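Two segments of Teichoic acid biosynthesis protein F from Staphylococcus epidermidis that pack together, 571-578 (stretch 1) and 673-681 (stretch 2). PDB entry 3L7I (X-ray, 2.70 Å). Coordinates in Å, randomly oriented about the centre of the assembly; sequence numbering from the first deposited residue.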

# COMPACT_ATOMS: atom_id res chain seq x y z
N LYS A 571 -66.85 28.35 -8.23
CA LYS A 571 -68.23 28.83 -8.15
C LYS A 571 -68.37 30.17 -7.42
O LYS A 571 -69.16 31.04 -7.83
N GLU A 572 -67.60 30.34 -6.35
CA GLU A 572 -67.77 31.44 -5.41
C GLU A 572 -66.93 32.66 -5.72
O GLU A 572 -67.23 33.76 -5.27
N LEU A 573 -65.85 32.46 -6.46
CA LEU A 573 -64.86 33.51 -6.62
C LEU A 573 -64.36 33.63 -8.05
O LEU A 573 -63.65 34.57 -8.39
N GLY A 574 -64.73 32.67 -8.89
CA GLY A 574 -64.21 32.58 -10.24
C GLY A 574 -64.43 33.76 -11.17
O GLY A 574 -63.92 33.76 -12.30
N ASP A 575 -65.18 34.76 -10.73
CA ASP A 575 -65.46 35.92 -11.57
C ASP A 575 -64.74 37.14 -11.04
O ASP A 575 -64.60 38.13 -11.75
N ASP A 576 -64.30 37.08 -9.80
CA ASP A 576 -63.60 38.21 -9.20
C ASP A 576 -62.11 37.90 -9.05
O ASP A 576 -61.28 38.81 -9.05
N TYR A 577 -61.78 36.62 -8.94
CA TYR A 577 -60.44 36.18 -8.57
C TYR A 577 -59.80 35.17 -9.51
O TYR A 577 -60.46 34.42 -10.24
N VAL A 578 -58.49 35.12 -9.44
CA VAL A 578 -57.76 34.01 -9.98
C VAL A 578 -56.90 33.47 -8.83
O VAL A 578 -56.43 34.25 -7.99
N LEU A 673 -63.89 30.24 4.62
CA LEU A 673 -62.80 30.92 3.96
C LEU A 673 -63.29 31.51 2.63
O LEU A 673 -63.07 32.68 2.34
N ALA A 674 -63.98 30.67 1.84
CA ALA A 674 -64.54 31.10 0.55
C ALA A 674 -65.42 32.33 0.72
O ALA A 674 -65.23 33.34 0.05
N LYS A 675 -66.38 32.26 1.62
CA LYS A 675 -67.28 33.38 1.82
C LYS A 675 -66.49 34.63 2.20
O LYS A 675 -66.74 35.71 1.68
N GLU A 676 -65.51 34.48 3.08
CA GLU A 676 -64.70 35.60 3.55
C GLU A 676 -63.96 36.35 2.43
O GLU A 676 -64.00 37.58 2.37
N LEU A 677 -63.28 35.60 1.55
CA LEU A 677 -62.63 36.15 0.34
C LEU A 677 -63.54 37.03 -0.56
O LEU A 677 -63.05 37.88 -1.32
N LYS A 678 -64.85 36.80 -0.50
CA LYS A 678 -65.77 37.53 -1.36
C LYS A 678 -65.44 39.01 -1.32
O LYS A 678 -65.40 39.69 -2.35
N ASN A 679 -65.17 39.50 -0.11
CA ASN A 679 -64.92 40.91 0.13
C ASN A 679 -63.60 41.14 0.87
O ASN A 679 -63.57 41.23 2.11
N LEU A 680 -62.51 41.22 0.11
CA LEU A 680 -61.19 41.40 0.71
C LEU A 680 -61.12 42.63 1.62
O LEU A 680 -60.60 42.54 2.74
N ASP A 681 -61.64 43.76 1.16
CA ASP A 681 -61.52 45.01 1.91
C ASP A 681 -62.02 44.87 3.33
O ASP A 681 -61.45 45.45 4.26

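Three residues of the first stretch, Glu572, Tyr577 and Leu573, carry most of this contact, and each meets the second stretch in a different chemical style: charge, hydroxyl and hydrocarbon.

Glu572 covers the most surface. Its CB points toward the second stretch, and chi1 and chi2 both in m carry the carboxylate to two lysines. OE1 of Glu572 forms salt bridges with both: 2.7 Å to NZ of Lys678 and 3.2 Å to NZ of Lys675, the latter a weak hydrogen bond. Both lysines leave their backbone pointing away, yet their ends come back to the acid. Lys675 does so with m, m, t, t. Lys678 follows a more bent path, with chi1 at -143° and chi3 at 140°, both between wells, and chi4 m. The rule is that a long side chain can serve a contact its CB does not face, and one acid can gather two such chains.

Along the way, CD of Lys678 lies 3.8 Å from CD2 of Leu573, so its aliphatic part packs on the leucine while its amine meets the acid. Leu573, m with chi2 t, starts sideways, but its end comes nearer. CD1 of Leu573 is 3.8 Å from CB of Leu677, whose CB points toward the first stretch, and CD2 of Leu573 is 4.1 Å from the backbone O of Ala674.

Tyr577, chi1 m and chi2 -89°, points toward the second stretch and puts its hydroxyl where the backbone offers an acceptor: OH of Tyr577 donates a weak hydrogen bond to O of Leu677 at 2.7 Å. Beside it, CG of Leu680 lies at the ring edge, 4.2 Å from CZ of Tyr577 and only 3.2 Å from OH of Tyr577, a close approach, giving the buried ring an apolar neighbour next to its polar one. One aromatic thus gives a weak hydrogen bond to a carbonyl and packs against a leucine.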

# COMPACT_ATOMS: atom_id res chain seq x y z
CB LYS A 571 -69.11 27.79 -7.45
CG LYS A 571 -69.74 26.73 -8.36
CD LYS A 571 -70.56 25.69 -7.54
CE LYS A 571 -71.73 25.08 -8.34
NZ LYS A 571 -71.33 24.39 -9.61
CB GLU A 572 -67.45 30.98 -3.98
CG GLU A 572 -68.50 30.09 -3.34
CD GLU A 572 -69.84 30.79 -3.16
OE1 GLU A 572 -69.85 31.98 -2.78
OE2 GLU A 572 -70.90 30.15 -3.39
CB LEU A 573 -63.66 33.24 -5.68
CG LEU A 573 -63.98 33.20 -4.19
CD1 LEU A 573 -62.82 32.70 -3.38
CD2 LEU A 573 -64.40 34.57 -3.73
CB ASP A 575 -66.97 36.19 -11.69
CG ASP A 575 -67.70 35.19 -12.59
OD1 ASP A 575 -67.09 34.65 -13.55
OD2 ASP A 575 -68.91 34.96 -12.35
CB ASP A 576 -64.19 38.56 -7.83
CG ASP A 576 -65.62 39.10 -7.92
OD1 ASP A 576 -65.87 40.01 -8.75
OD2 ASP A 576 -66.49 38.64 -7.14
CB TYR A 577 -60.45 35.55 -7.18
CG TYR A 577 -60.68 36.51 -6.06
CD1 TYR A 577 -59.62 37.17 -5.45
CD2 TYR A 577 -61.97 36.76 -5.58
CE1 TYR A 577 -59.83 38.05 -4.41
CE2 TYR A 577 -62.20 37.63 -4.55
CZ TYR A 577 -61.13 38.28 -3.96
OH TYR A 577 -61.35 39.16 -2.92
CB VAL A 578 -56.97 34.47 -11.19
CG1 VAL A 578 -55.54 34.79 -10.80
CG2 VAL A 578 -57.05 33.44 -12.25
CB LEU A 673 -61.66 29.92 3.71
CG LEU A 673 -60.23 30.38 3.95
CD1 LEU A 673 -59.25 29.37 3.37
CD2 LEU A 673 -60.01 31.75 3.33
CB ALA A 674 -65.33 29.96 -0.10
CB LYS A 675 -68.32 33.04 2.89
CG LYS A 675 -69.23 31.85 2.53
CD LYS A 675 -69.93 32.05 1.18
CE LYS A 675 -71.06 31.04 0.96
NZ LYS A 675 -71.78 31.27 -0.33
CB GLU A 676 -63.71 35.10 4.61
CG GLU A 676 -63.04 36.19 5.42
CD GLU A 676 -63.75 36.48 6.72
OE1 GLU A 676 -64.97 36.80 6.68
OE2 GLU A 676 -63.09 36.39 7.78
CB LEU A 677 -62.05 35.00 -0.50
CG LEU A 677 -60.66 34.42 -0.20
CD1 LEU A 677 -60.07 34.90 1.11
CD2 LEU A 677 -60.65 32.88 -0.25
CB LYS A 678 -67.21 37.31 -0.89
CG LYS A 678 -68.22 37.20 -2.00
CD LYS A 678 -67.81 36.12 -2.98
CE LYS A 678 -69.02 35.34 -3.44
NZ LYS A 678 -69.59 34.62 -2.28
CB ASN A 679 -66.08 41.50 0.93
CG ASN A 679 -65.93 42.98 1.19
OD1 ASN A 679 -64.93 43.58 0.79
ND2 ASN A 679 -66.90 43.57 1.88
CB LEU A 680 -60.09 41.46 -0.36
CG LEU A 680 -59.35 40.16 -0.64
CD1 LEU A 680 -58.00 40.44 -1.27
CD2 LEU A 680 -59.17 39.35 0.64
CB ASP A 681 -62.26 46.14 1.21
CG ASP A 681 -61.57 46.61 -0.07
OD1 ASP A 681 -60.36 46.32 -0.25
OD2 ASP A 681 -62.26 47.26 -0.89